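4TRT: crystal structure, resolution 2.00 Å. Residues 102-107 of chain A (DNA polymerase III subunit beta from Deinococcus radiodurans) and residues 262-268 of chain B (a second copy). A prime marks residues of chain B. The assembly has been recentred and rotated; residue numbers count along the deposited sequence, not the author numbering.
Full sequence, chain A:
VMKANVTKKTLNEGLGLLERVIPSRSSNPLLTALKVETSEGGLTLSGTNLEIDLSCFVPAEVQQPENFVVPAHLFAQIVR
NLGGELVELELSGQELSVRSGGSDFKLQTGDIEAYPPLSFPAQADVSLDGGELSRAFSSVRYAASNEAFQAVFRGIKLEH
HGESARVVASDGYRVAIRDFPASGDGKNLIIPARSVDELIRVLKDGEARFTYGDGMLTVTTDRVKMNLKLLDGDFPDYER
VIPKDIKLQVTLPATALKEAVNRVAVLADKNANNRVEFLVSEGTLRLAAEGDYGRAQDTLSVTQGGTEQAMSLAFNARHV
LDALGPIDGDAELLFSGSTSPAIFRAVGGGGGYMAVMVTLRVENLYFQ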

ATOM      1  N   GLY A 102     -10.462 -11.158  27.843  1.00 38.08           N
ATOM      2  CA  GLY A 102      -9.208 -11.458  28.509  1.00 39.19           C
ATOM      3  C   GLY A 102      -8.175 -10.336  28.407  1.00 38.65           C
ATOM      4  O   GLY A 102      -7.127 -10.426  29.044  1.00 39.44           O
ATOM      5  N   SER A 103      -8.465  -9.298  27.610  1.00 35.01           N
ATOM      6  CA  SER A 103      -7.545  -8.191  27.388  1.00 36.36           C
ATOM      7  C   SER A 103      -7.727  -7.105  28.446  1.00 35.52           C
ATOM      8  O   SER A 103      -8.847  -6.665  28.700  1.00 34.54           O
ATOM      9  CB  SER A 103      -7.778  -7.540  26.012  1.00 36.32           C
ATOM     10  OG  SER A 103      -7.373  -8.396  24.967  1.00 39.40           O
ATOM     11  N   ASP A 104      -6.623  -6.650  29.021  1.00 34.48           N
ATOM     12  CA  ASP A 104      -6.633  -5.572  30.023  1.00 36.31           C
ATOM     13  C   ASP A 104      -5.440  -4.676  29.739  1.00 35.17           C
ATOM     14  O   ASP A 104      -4.311  -5.095  29.940  1.00 34.63           O
ATOM     15  CB  ASP A 104      -6.528  -6.176  31.434  1.00 40.80           C
ATOM     16  CG  ASP A 104      -6.713  -5.148  32.547  1.00 44.55           C
ATOM     17  OD1 ASP A 104      -6.820  -3.929  32.282  1.00 47.15           O
ATOM     18  OD2 ASP A 104      -6.732  -5.572  33.720  1.00 52.58           O
ATOM     19  N   PHE A 105      -5.701  -3.475  29.225  1.00 32.19           N
ATOM     20  CA  PHE A 105      -4.661  -2.536  28.835  1.00 33.70           C
ATOM     21  C   PHE A 105      -4.733  -1.333  29.775  1.00 36.45           C
ATOM     22  O   PHE A 105      -5.814  -0.918  30.151  1.00 37.62           O
ATOM     23  CB  PHE A 105      -4.851  -2.111  27.362  1.00 32.38           C
ATOM     24  CG  PHE A 105      -4.402  -3.150  26.377  1.00 33.01           C
ATOM     25  CD1 PHE A 105      -5.129  -4.310  26.190  1.00 34.61           C
ATOM     26  CD2 PHE A 105      -3.234  -2.982  25.661  1.00 34.17           C
ATOM     27  CE1 PHE A 105      -4.688  -5.292  25.305  1.00 35.03           C
ATOM     28  CE2 PHE A 105      -2.807  -3.934  24.760  1.00 33.59           C
ATOM     29  CZ  PHE A 105      -3.521  -5.099  24.599  1.00 34.49           C
ATOM     30  N   LYS A 106      -3.582  -0.802  30.173  1.00 38.11           N
ATOM     31  CA  LYS A 106      -3.509   0.410  30.990  1.00 40.45           C
ATOM     32  C   LYS A 106      -2.717   1.458  30.238  1.00 40.74           C
ATOM     33  O   LYS A 106      -1.600   1.180  29.828  1.00 41.80           O
ATOM     34  CB  LYS A 106      -2.779   0.167  32.325  1.00 43.00           C
ATOM     35  CG  LYS A 106      -3.168  -1.068  33.109  1.00 47.32           C
ATOM     36  CD  LYS A 106      -4.597  -1.047  33.595  1.00 46.57           C
ATOM     37  CE  LYS A 106      -4.803  -2.144  34.634  1.00 51.19           C
ATOM     38  NZ  LYS A 106      -6.234  -2.498  34.798  1.00 51.08           N
ATOM     39  N   LEU A 107      -3.280   2.652  30.065  1.00 38.46           N
ATOM     40  CA  LEU A 107      -2.552   3.790  29.504  1.00 38.33           C
ATOM     41  C   LEU A 107      -2.374   4.888  30.557  1.00 40.29           C
ATOM     42  O   LEU A 107      -3.327   5.253  31.253  1.00 36.07           O
ATOM     43  CB  LEU A 107      -3.310   4.422  28.334  1.00 40.14           C
ATOM     44  CG  LEU A 107      -3.399   3.763  26.976  1.00 42.94           C
ATOM     45  CD1 LEU A 107      -4.240   2.504  27.122  1.00 48.76           C
ATOM     46  CD2 LEU A 107      -4.034   4.731  25.981  1.00 44.80           C
TER
ATOM     47  N   ASN B 262       0.701  -9.962  19.423  1.00 33.45           N
ATOM     48  CA  ASN B 262       0.664  -8.731  18.681  1.00 35.23           C
ATOM     49  C   ASN B 262       0.078  -7.568  19.493  1.00 35.41           C
ATOM     50  O   ASN B 262       0.711  -6.520  19.616  1.00 34.95           O
ATOM     51  CB  ASN B 262      -0.136  -8.885  17.386  1.00 35.46           C
ATOM     52  CG  ASN B 262      -0.139  -7.616  16.570  1.00 38.93           C
ATOM     53  OD1 ASN B 262       0.917  -7.186  16.089  1.00 39.76           O
ATOM     54  ND2 ASN B 262      -1.312  -6.972  16.449  1.00 37.35           N
ATOM     55  N   ARG B 263      -1.104  -7.763  20.058  1.00 33.55           N
ATOM     56  CA  ARG B 263      -1.749  -6.681  20.778  1.00 35.51           C
ATOM     57  C   ARG B 263      -1.000  -6.268  22.051  1.00 34.56           C
ATOM     58  O   ARG B 263      -0.858  -5.076  22.306  1.00 35.71           O
ATOM     59  CB  ARG B 263      -3.236  -6.979  21.048  1.00 35.91           C
ATOM     60  CG  ARG B 263      -3.552  -8.048  22.068  1.00 35.27           C
ATOM     61  CD  ARG B 263      -5.054  -8.080  22.361  1.00 36.02           C
ATOM     62  NE  ARG B 263      -5.823  -8.439  21.175  1.00 36.46           N
ATOM     63  CZ  ARG B 263      -6.174  -9.680  20.834  1.00 35.56           C
ATOM     64  NH1 ARG B 263      -5.871 -10.726  21.596  1.00 36.28           N
ATOM     65  NH2 ARG B 263      -6.852  -9.878  19.716  1.00 37.14           N
ATOM     66  N   VAL B 264      -0.504  -7.237  22.821  1.00 34.18           N
ATOM     67  CA  VAL B 264       0.206  -6.942  24.071  1.00 34.11           C
ATOM     68  C   VAL B 264       1.555  -6.238  23.804  1.00 34.78           C
ATOM     69  O   VAL B 264       1.940  -5.331  24.534  1.00 34.22           O
ATOM     70  CB  VAL B 264       0.379  -8.219  24.929  1.00 34.85           C
ATOM     71  CG1 VAL B 264       1.421  -8.041  26.034  1.00 33.75           C
ATOM     72  CG2 VAL B 264      -0.964  -8.637  25.521  1.00 33.41           C
ATOM     73  N   ALA B 265       2.235  -6.628  22.724  1.00 33.34           N
ATOM     74  CA  ALA B 265       3.571  -6.119  22.404  1.00 35.29           C
ATOM     75  C   ALA B 265       3.569  -4.629  22.109  1.00 36.82           C
ATOM     76  O   ALA B 265       4.610  -3.978  22.199  1.00 39.62           O
ATOM     77  CB  ALA B 265       4.169  -6.894  21.227  1.00 35.79           C
ATOM     78  N   VAL B 266       2.404  -4.065  21.788  1.00 36.89           N
ATOM     79  CA  VAL B 266       2.324  -2.642  21.516  1.00 37.55           C
ATOM     80  C   VAL B 266       2.803  -1.813  22.707  1.00 37.25           C
ATOM     81  O   VAL B 266       3.311  -0.729  22.503  1.00 38.78           O
ATOM     82  CB  VAL B 266       0.891  -2.205  21.120  1.00 38.01           C
ATOM     83  CG1 VAL B 266       0.779  -0.694  21.099  1.00 39.55           C
ATOM     84  CG2 VAL B 266       0.491  -2.800  19.764  1.00 36.21           C
ATOM     85  N   LEU B 267       2.642  -2.307  23.936  1.00 37.04           N
ATOM     86  CA  LEU B 267       3.071  -1.545  25.123  1.00 39.43           C
ATOM     87  C   LEU B 267       4.498  -1.868  25.627  1.00 39.98           C
ATOM     88  O   LEU B 267       4.925  -1.314  26.635  1.00 39.64           O
ATOM     89  CB  LEU B 267       2.036  -1.660  26.256  1.00 40.64           C
ATOM     90  CG  LEU B 267       0.758  -0.846  26.004  1.00 42.24           C
ATOM     91  CD1 LEU B 267      -0.240  -1.038  27.118  1.00 48.09           C
ATOM     92  CD2 LEU B 267       1.066   0.640  25.861  1.00 46.82           C
ATOM     93  N   ALA B 268       5.216  -2.751  24.932  1.00 39.51           N
ATOM     94  CA  ALA B 268       6.651  -2.995  25.236  1.00 43.53           C
ATOM     95  C   ALA B 268       7.450  -1.760  24.932  1.00 46.66           C
ATOM     96  O   ALA B 268       7.080  -0.981  24.057  1.00 44.95           O
ATOM     97  CB  ALA B 268       7.209  -4.137  24.423  1.00 40.08           C
TER

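A contact between protein chains need not be held by hydrogen bonds of its own; two stretches can meet through apolar packing without a hydrogen bond between them, while polar groups find their partners elsewhere. The meeting of a β-strand in one copy of the DNA polymerase III beta subunit with a helical segment and a type I turn from Ala265′ to Ala268′ in the second copy is a compact example. No hydrogen bond or salt bridge crosses between the two stretches, which together bury 268 Å².

The apolar part centres on Phe105. Its CA-to-CB bond points sideways, but the end of the side chain comes nearer to the second copy, and chi1 is near -77°. Phe105 CD2 lies 3.9 Å from Leu267′ CD1, and Phe105 CZ lies 4.5 Å from Val264′ CG2, a looser approach. Leu267′ CD1 also sits 3.8 Å from Lys106 O, so the same methyl group packs against both ring and strand backbone.

A second kind of contact sets the ring edge against helix backbone. Phe105 CE2 is 3.3 Å from Arg263′ O, near the ring plane, an arrangement that brings the slightly positive rim of an aromatic ring to a carbonyl oxygen. That oxygen also accepts a weak hydrogen bond from Val266′ N, 3.5 Å from Arg263′ O.

Arg263′ contributes through the carbons of its side chain, and Ser103 meets one of them with its hydroxyl oxygen. The aliphatic part of Arg263′ packs beside the ring, with Arg263′ CG 3.9 Å from Phe105 CZ, and Arg263′ CD lies 3.5 Å from Ser103 OG. These are van der Waals contacts; the serine hydroxyl and the guanidinium are hydrogen-bonded elsewhere in the structure.

The charged pair on the strand stays within its own chain: Lys106 NZ forms a salt bridge with Asp104 OD1 at 3.0 Å. The end of the lysine side chain leads away from the second copy, while Lys106 O lies against Leu267′ CD1.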